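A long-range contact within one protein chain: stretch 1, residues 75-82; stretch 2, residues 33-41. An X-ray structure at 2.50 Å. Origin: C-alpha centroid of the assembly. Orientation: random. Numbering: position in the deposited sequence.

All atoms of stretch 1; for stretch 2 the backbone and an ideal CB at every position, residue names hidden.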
# COMPACT_ATOMS: atom_id res chain seq x y z
N ILE A 75 8.45 6.47 -0.70
CA ILE A 75 7.35 5.92 0.09
C ILE A 75 6.46 4.92 -0.65
O ILE A 75 5.92 5.22 -1.72
CB ILE A 75 6.46 7.04 0.65
CG1 ILE A 75 7.28 7.93 1.59
CG2 ILE A 75 5.26 6.43 1.37
CD1 ILE A 75 7.93 7.19 2.75
N TYR A 76 6.31 3.74 -0.07
CA TYR A 76 5.47 2.69 -0.63
C TYR A 76 4.00 3.08 -0.51
O TYR A 76 3.48 3.24 0.59
CB TYR A 76 5.75 1.38 0.12
CG TYR A 76 4.57 0.45 0.27
CD1 TYR A 76 3.98 -0.16 -0.84
CD2 TYR A 76 4.08 0.13 1.54
CE1 TYR A 76 2.92 -1.06 -0.69
CE2 TYR A 76 3.03 -0.77 1.70
CZ TYR A 76 2.46 -1.37 0.59
OH TYR A 76 1.44 -2.29 0.76
N THR A 77 3.32 3.22 -1.65
CA THR A 77 1.91 3.59 -1.66
C THR A 77 0.98 2.37 -1.59
O THR A 77 0.24 2.20 -0.62
CB THR A 77 1.54 4.39 -2.94
OG1 THR A 77 1.94 3.66 -4.10
CG2 THR A 77 2.23 5.75 -2.94
N HIS A 78 1.03 1.54 -2.63
CA HIS A 78 0.18 0.36 -2.70
C HIS A 78 0.81 -0.71 -3.59
O HIS A 78 1.83 -0.47 -4.24
CB HIS A 78 -1.18 0.73 -3.28
CG HIS A 78 -1.11 1.20 -4.71
ND1 HIS A 78 -0.44 2.34 -5.09
CD2 HIS A 78 -1.61 0.66 -5.85
CE1 HIS A 78 -0.53 2.48 -6.40
NE2 HIS A 78 -1.23 1.47 -6.88
N HIS A 79 0.19 -1.89 -3.62
CA HIS A 79 0.67 -2.99 -4.44
C HIS A 79 -0.44 -3.98 -4.75
O HIS A 79 -1.43 -4.07 -4.03
CB HIS A 79 1.81 -3.74 -3.73
CG HIS A 79 1.36 -4.53 -2.54
ND1 HIS A 79 1.08 -3.95 -1.33
CD2 HIS A 79 1.14 -5.86 -2.39
CE1 HIS A 79 0.71 -4.89 -0.47
NE2 HIS A 79 0.74 -6.06 -1.09
N GLN A 80 -0.28 -4.71 -5.85
CA GLN A 80 -1.27 -5.70 -6.25
C GLN A 80 -0.83 -7.05 -5.71
O GLN A 80 0.04 -7.70 -6.27
CB GLN A 80 -1.38 -5.76 -7.77
CG GLN A 80 -2.39 -6.78 -8.28
CD GLN A 80 -2.47 -6.82 -9.79
OE1 GLN A 80 -2.80 -5.83 -10.44
NE2 GLN A 80 -2.16 -7.98 -10.37
N ARG A 81 -1.44 -7.46 -4.59
CA ARG A 81 -1.14 -8.72 -3.94
C ARG A 81 -0.85 -9.86 -4.92
O ARG A 81 -1.35 -9.87 -6.06
CB ARG A 81 -2.29 -9.15 -3.03
CG ARG A 81 -2.53 -8.22 -1.85
CD ARG A 81 -3.56 -8.82 -0.90
NE ARG A 81 -3.79 -7.98 0.27
CZ ARG A 81 -2.85 -7.65 1.15
NH1 ARG A 81 -1.61 -8.08 1.00
NH2 ARG A 81 -3.16 -6.88 2.19
N ARG A 82 -0.04 -10.81 -4.49
CA ARG A 82 0.32 -11.95 -5.32
C ARG A 82 -0.57 -13.16 -5.02
O ARG A 82 -0.62 -14.11 -5.79
CB ARG A 82 1.79 -12.32 -5.12
CG ARG A 82 2.15 -13.71 -5.62
CD ARG A 82 3.64 -14.02 -5.56
NE ARG A 82 3.91 -15.44 -5.71
CZ ARG A 82 3.83 -16.33 -4.73
NH1 ARG A 82 3.48 -15.94 -3.51
NH2 ARG A 82 4.09 -17.61 -4.97
N UNK A 33 11.27 -5.87 4.64
CA UNK A 33 12.11 -4.72 4.32
C UNK A 33 11.28 -3.45 4.12
O UNK A 33 11.76 -2.35 4.40
CB UNK A 33 12.94 -5.01 3.06
N UNK A 34 10.05 -3.59 3.63
CA UNK A 34 9.16 -2.44 3.45
C UNK A 34 8.88 -1.90 4.86
O UNK A 34 9.14 -0.74 5.15
CB UNK A 34 7.87 -2.82 2.72
N UNK A 35 8.33 -2.77 5.70
CA UNK A 35 8.02 -2.41 7.08
C UNK A 35 6.65 -1.80 7.30
O UNK A 35 6.26 -1.54 8.45
CB UNK A 35 9.08 -1.43 7.59
N UNK A 36 5.90 -1.59 6.23
CA UNK A 36 4.58 -0.98 6.33
C UNK A 36 3.46 -1.92 6.77
O UNK A 36 3.60 -3.14 6.71
CB UNK A 36 4.21 -0.37 4.97
N UNK A 37 2.36 -1.33 7.22
CA UNK A 37 1.17 -2.06 7.64
C UNK A 37 0.17 -1.87 6.51
O UNK A 37 -0.15 -0.74 6.15
CB UNK A 37 0.63 -1.57 8.98
N UNK A 38 -0.32 -2.97 5.95
CA UNK A 38 -1.27 -2.87 4.84
C UNK A 38 -2.71 -3.24 5.18
O UNK A 38 -2.99 -3.82 6.23
CB UNK A 38 -0.79 -3.77 3.69
N UNK A 39 -3.61 -2.87 4.27
CA UNK A 39 -5.04 -3.13 4.38
C UNK A 39 -5.52 -3.40 2.96
O UNK A 39 -5.04 -2.76 2.02
CB UNK A 39 -5.79 -1.97 5.03
N UNK A 40 -6.45 -4.33 2.79
CA UNK A 40 -6.94 -4.69 1.46
C UNK A 40 -7.88 -3.67 0.80
O UNK A 40 -8.41 -2.78 1.45
CB UNK A 40 -7.67 -6.03 1.55
N UNK A 41 -8.05 -3.82 -0.52
CA UNK A 41 -8.92 -2.96 -1.31
C UNK A 41 -9.17 -3.58 -2.69
O UNK A 41 -8.22 -3.95 -3.39
CB UNK A 41 -8.31 -1.56 -1.45

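Position 33 lies in the last turn of a helix, and nothing of stretch 1 comes within 5.5 Å of its ideal CB. The contact sets no demand here, so many side chains would suit. The deposited residue is Arg33, which does not touch stretch 1.

Position 34 is also helical, but its CA-to-CB bond points toward stretch 1. The ideal CB is 4.9 Å from Tyr76 CD2, and beyond it one face of the Tyr76 ring is open. A small residue here would not reach over that face. A long chain such as Met, Lys or Arg could cover it, and so could an aromatic. The residue is Arg34. Its chain runs across the ring, with CD over the face, 4.0 Å from the ring centroid. The guanidinium then lies flat on Tyr76, planes 19° apart, and Arg34 CZ is 3.5 Å from Tyr76 CE1. This is both a stack and a cation-pi contact. The chain reaches on to His79, where Arg34 NH2 is 3.2 Å from His79 CB and Arg34 NH1 lies over one face of the imidazole. Tyr76 OH and His79 ND1 are hydrogen-bonded at 2.7 Å, which ties together the two side chains that Arg34 covers.

Position 35 has positive phi (88°) just after the helix. A CB would be jammed against the carbonyl O of the residue before, so glycine is expected. It is Gly35.

Position 36 points toward stretch 1, and its ideal CB is already 3.5 Å from Tyr76 CD2. That is tight, and a small side chain fits best. The residue is Ala36. Its methyl packs at the edge of the Tyr76 ring, an apolar contact.

Position 37 points away, and stretch 1 places no limit on it. It is Ile37.

Position 38 points toward stretch 1 again. Its ideal CB is 4.0 Å from Tyr76 OH, 4.2 Å from Arg81 NH2 and 4.6 Å from His79 CE1. With three side chains this near, Ala or Ser would fit readily. The residue is Ala38, whose CB lies 3.9 Å from Tyr76 OH.

Position 39 points away and is free of stretch 1 at its CB. It is Ala39.

Position 40 points sideways, with its ideal CB 4.5 Å from Arg81 NE. A nearby cation would suit a polar or acidic group: Ser, Thr, Asn or Asp. The residue is Thr40, chi1 in m. Its OG1 sits at the edge of the Arg81 guanidinium, 3.6 Å from Arg81 NE.

Position 41 points sideways into space that stretch 1 does not reach. It is Ala41.

Stretch 2, residues 33-41: RRGAIAATA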
# COMPACT_ATOMS: atom_id res chain seq x y z
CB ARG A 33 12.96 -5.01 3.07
CG ARG A 33 14.20 -5.88 3.33
CD ARG A 33 15.07 -5.96 2.09
NE ARG A 33 16.34 -6.66 2.30
CZ ARG A 33 16.46 -7.96 2.58
NH1 ARG A 33 15.38 -8.71 2.68
NH2 ARG A 33 17.66 -8.50 2.73
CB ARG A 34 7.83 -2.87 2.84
CG ARG A 34 7.63 -2.66 1.35
CD ARG A 34 6.30 -3.29 0.99
NE ARG A 34 5.91 -3.16 -0.40
CZ ARG A 34 4.93 -3.87 -0.96
NH1 ARG A 34 4.26 -4.76 -0.23
NH2 ARG A 34 4.61 -3.69 -2.24
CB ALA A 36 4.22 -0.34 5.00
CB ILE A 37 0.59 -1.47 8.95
CG1 ILE A 37 1.55 -1.73 10.11
CG2 ILE A 37 -0.76 -2.10 9.24
CD1 ILE A 37 1.10 -1.15 11.44
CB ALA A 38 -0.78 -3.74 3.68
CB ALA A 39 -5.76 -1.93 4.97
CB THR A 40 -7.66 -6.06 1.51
OG1 THR A 40 -6.76 -7.05 2.03
CG2 THR A 40 -8.11 -6.49 0.13
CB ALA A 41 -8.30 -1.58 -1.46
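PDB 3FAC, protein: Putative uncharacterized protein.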